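Local coordinates for diguanylate cyclase (Pseudomonas aeruginosa, PDB 5M3C), which belongs to the diguanylate cyclase family, pairing a GGDEF domain with an EAL domain, and holds guanosine-5'-triphosphate and calcium ions, at residues 37-42 and 145-150. Numbering follows the deposited sequence.
With CA (calcium ion), chain G; GTP (guanosine-5'-triphosphate), chain I.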
loop_
_atom_site.group_PDB
_atom_site.type_symbol
_atom_site.label_atom_id
_atom_site.label_comp_id
_atom_site.label_asym_id
_atom_site.label_seq_id
_atom_site.Cartn_x
_atom_site.Cartn_y
_atom_site.Cartn_z
ATOM N N VAL B 37 10.125 20.038 -31.908
ATOM C CA VAL B 37 9.733 21.111 -31.014
ATOM C C VAL B 37 9.267 20.477 -29.711
ATOM O O VAL B 37 8.393 19.606 -29.719
ATOM C CB VAL B 37 8.583 21.947 -31.597
ATOM C CG1 VAL B 37 8.123 22.988 -30.588
ATOM C CG2 VAL B 37 9.016 22.610 -32.896
ATOM N N LEU B 38 9.864 20.901 -28.601
ATOM C CA LEU B 38 9.540 20.343 -27.291
ATOM C C LEU B 38 8.848 21.374 -26.413
ATOM O O LEU B 38 9.331 22.494 -26.259
ATOM C CB LEU B 38 10.804 19.833 -26.590
ATOM C CG LEU B 38 11.309 18.452 -27.025
ATOM C CD1 LEU B 38 11.572 18.410 -28.522
ATOM C CD2 LEU B 38 12.564 18.059 -26.261
ATOM N N PHE B 39 7.715 20.979 -25.836
ATOM C CA PHE B 39 6.946 21.838 -24.941
ATOM C C PHE B 39 7.112 21.379 -23.498
ATOM O O PHE B 39 6.748 20.249 -23.155
ATOM C CB PHE B 39 5.467 21.791 -25.318
ATOM C CG PHE B 39 4.693 22.998 -24.883
ATOM C CD1 PHE B 39 4.458 23.239 -23.543
ATOM C CD2 PHE B 39 4.195 23.889 -25.818
ATOM C CE1 PHE B 39 3.744 24.351 -23.141
ATOM C CE2 PHE B 39 3.482 25.002 -25.425
ATOM C CZ PHE B 39 3.254 25.234 -24.083
ATOM N N ILE B 40 7.655 22.256 -22.657
ATOM C CA ILE B 40 7.932 21.913 -21.261
ATOM C C ILE B 40 7.175 22.806 -20.284
ATOM O O ILE B 40 7.399 24.009 -20.235
ATOM C CB ILE B 40 9.430 22.038 -20.937
ATOM C CG1 ILE B 40 10.241 21.052 -21.785
ATOM C CG2 ILE B 40 9.665 21.802 -19.453
ATOM C CD1 ILE B 40 11.735 21.135 -21.556
ATOM N N ASP B 41 6.297 22.201 -19.491
ATOM C CA ASP B 41 5.487 22.932 -18.523
ATOM C C ASP B 41 5.806 22.447 -17.112
ATOM O O ASP B 41 5.618 21.273 -16.797
ATOM C CB ASP B 41 4.004 22.727 -18.836
ATOM C CG ASP B 41 3.096 23.616 -18.003
ATOM O OD1 ASP B 41 3.416 23.861 -16.822
ATOM O OD2 ASP B 41 2.052 24.063 -18.527
ATOM N N LEU B 42 6.292 23.350 -16.265
ATOM C CA LEU B 42 6.672 22.985 -14.903
ATOM C C LEU B 42 5.515 22.299 -14.186
ATOM O O LEU B 42 4.354 22.643 -14.401
ATOM C CB LEU B 42 7.126 24.219 -14.114
ATOM C CG LEU B 42 8.419 24.893 -14.589
ATOM C CD1 LEU B 42 8.880 25.949 -13.595
ATOM C CD2 LEU B 42 9.525 23.872 -14.820
ATOM N N ASN B 145 0.454 21.236 -31.493
ATOM C CA ASN B 145 0.585 19.799 -31.302
ATOM C C ASN B 145 1.586 19.475 -30.193
ATOM O O ASN B 145 1.374 18.540 -29.424
ATOM C CB ASN B 145 0.980 19.125 -32.618
ATOM C CG ASN B 145 -0.091 19.261 -33.686
ATOM O OD1 ASN B 145 -1.203 19.719 -33.414
ATOM N ND2 ASN B 145 0.238 18.868 -34.909
ATOM N N ALA B 146 2.667 20.248 -30.102
ATOM C CA ALA B 146 3.656 20.036 -29.039
ATOM C C ALA B 146 3.052 20.334 -27.669
ATOM O O ALA B 146 3.421 19.723 -26.667
ATOM C CB ALA B 146 4.887 20.899 -29.271
ATOM N N ASP B 147 2.124 21.285 -27.640
ATOM C CA ASP B 147 1.429 21.658 -26.413
ATOM C C ASP B 147 0.475 20.550 -25.974
ATOM O O ASP B 147 0.407 20.202 -24.795
ATOM C CB ASP B 147 0.646 22.955 -26.637
ATOM C CG ASP B 147 0.225 23.615 -25.344
ATOM O OD1 ASP B 147 0.956 23.478 -24.338
ATOM O OD2 ASP B 147 -0.834 24.279 -25.338
ATOM N N ALA B 148 -0.262 19.997 -26.933
ATOM C CA ALA B 148 -1.183 18.898 -26.652
ATOM C C ALA B 148 -0.456 17.728 -25.989
ATOM O O ALA B 148 -0.921 17.180 -24.986
ATOM C CB ALA B 148 -1.858 18.439 -27.934
ATOM N N ALA B 149 0.687 17.355 -26.554
ATOM C CA ALA B 149 1.501 16.277 -26.002
ATOM C C ALA B 149 1.888 16.578 -24.559
ATOM O O ALA B 149 1.930 15.681 -23.718
ATOM C CB ALA B 149 2.749 16.068 -26.849
ATOM N N MET B 150 2.172 17.845 -24.274
ATOM C CA MET B 150 2.508 18.249 -22.917
ATOM C C MET B 150 1.321 18.003 -21.994
ATOM O O MET B 150 1.491 17.506 -20.886
ATOM C CB MET B 150 2.923 19.720 -22.865
ATOM C CG MET B 150 3.152 20.238 -21.454
ATOM S SD MET B 150 1.619 20.495 -20.539
ATOM C CE MET B 150 0.954 21.909 -21.412
HETATM CA CA CA G . 2.578 24.111 -14.755
HETATM P PG GTP I . 0.295 21.761 -13.441
HETATM O O1G GTP I . -1.141 21.326 -13.605
HETATM O O2G GTP I . 1.271 20.635 -13.203
HETATM O O3G GTP I . 0.763 22.757 -14.474
HETATM O O3B GTP I . 0.347 22.550 -12.037
HETATM P PB GTP I . 0.678 24.124 -11.962
HETATM O O1B GTP I . 0.346 24.615 -10.573
HETATM O O2B GTP I . 2.064 24.357 -12.516
HETATM O O3A GTP I . -0.430 24.706 -12.979
HETATM P PA GTP I . -0.220 26.068 -13.812
HETATM O O1A GTP I . -1.576 26.684 -14.060
HETATM O O2A GTP I . 0.709 25.798 -14.974
HETATM O "O5'" GTP I . 0.553 26.994 -12.762
HETATM C "C5'" GTP I . 1.518 27.914 -13.243
HETATM C "C4'" GTP I . 2.132 28.600 -12.040
HETATM O "O4'" GTP I . 3.335 29.262 -12.431
HETATM C "C3'" GTP I . 1.187 29.648 -11.461
HETATM O "O3'" GTP I . 0.925 29.386 -10.079
HETATM C "C2'" GTP I . 1.916 30.964 -11.634
HETATM O "O2'" GTP I . 1.747 31.828 -10.509
HETATM C "C1'" GTP I . 3.363 30.537 -11.795
HETATM N N9 GTP I . 4.109 31.533 -12.584
HETATM C C8 GTP I . 3.898 31.863 -13.870
HETATM N N7 GTP I . 4.776 32.824 -14.256
HETATM C C5 GTP I . 5.559 33.113 -13.201
HETATM C C6 GTP I . 6.685 34.027 -12.917
HETATM O O6 GTP I . 7.121 34.786 -13.806
HETATM N N1 GTP I . 7.220 34.016 -11.687
HETATM C C2 GTP I . 6.764 33.202 -10.715
HETATM N N2 GTP I . 7.352 33.242 -9.494
HETATM N N3 GTP I . 5.737 32.340 -10.907
HETATM C C4 GTP I . 5.113 32.257 -12.102
#
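Phe39 and Ala146 mark the closest passage of strand 37-42 over helix 145-150, with the two axes approaching to 7.3 Å at an angle of 43°. The small methyl of Ala146 suits this point, since it lets the helix backbone come up to the sheet: Ala146 CB lies 4.1 Å from Val37 CG1 and equally near Phe39 CB. Phe39, with CG anti to its backbone N (chi1 -156°), lays its ring alongside Asp147, which covers one face. There Asp147 CA makes a CH-pi contact, 4.0 Å from the ring centroid and over the ring face, while the carboxylate extends in the same direction as the ring, its plane tilted 32° from it, with OD1 above the outer part near CZ. A flat aromatic side chain suits this place, offering one face to Asp147 while its CD1 meets Met150; the branched Val37 needs only to touch the Ala146 methyl. Strand 35-43 belongs to the mixed sheet of the GGDEF domain, hydrogen-bonded between strands 85-90 and 119-132, and helix 139-155 packs on one side of it; Leu38 and Ile40 point away from this helix. Further along, Met150 bends at chi2 and chi3, and this unbranched, flexible chain can follow two unlike neighbours, Phe39 and Asp41: its CG lies 3.9 Å from Phe39 CD1, and its SD 3.7 Å from Asp41 CB. Met150 thus packs apolar atoms against the stem of Asp41, whose carboxylate is part of the metal site. Aspartate suits this position because its short side chain brings a negatively charged oxygen to the ion next to the Leu42 carbonyl. Asp41 OD1 binds the calcium ion at 2.2 Å and the carbonyl O of Leu42 binds it at 2.3 Å, joined by Asp84 and by phosphate oxygens of guanosine-5'-triphosphate. From the same helix 139-155, Lys154 hydrogen-bonds the carbonyl oxygens of both Asp41 and Leu42.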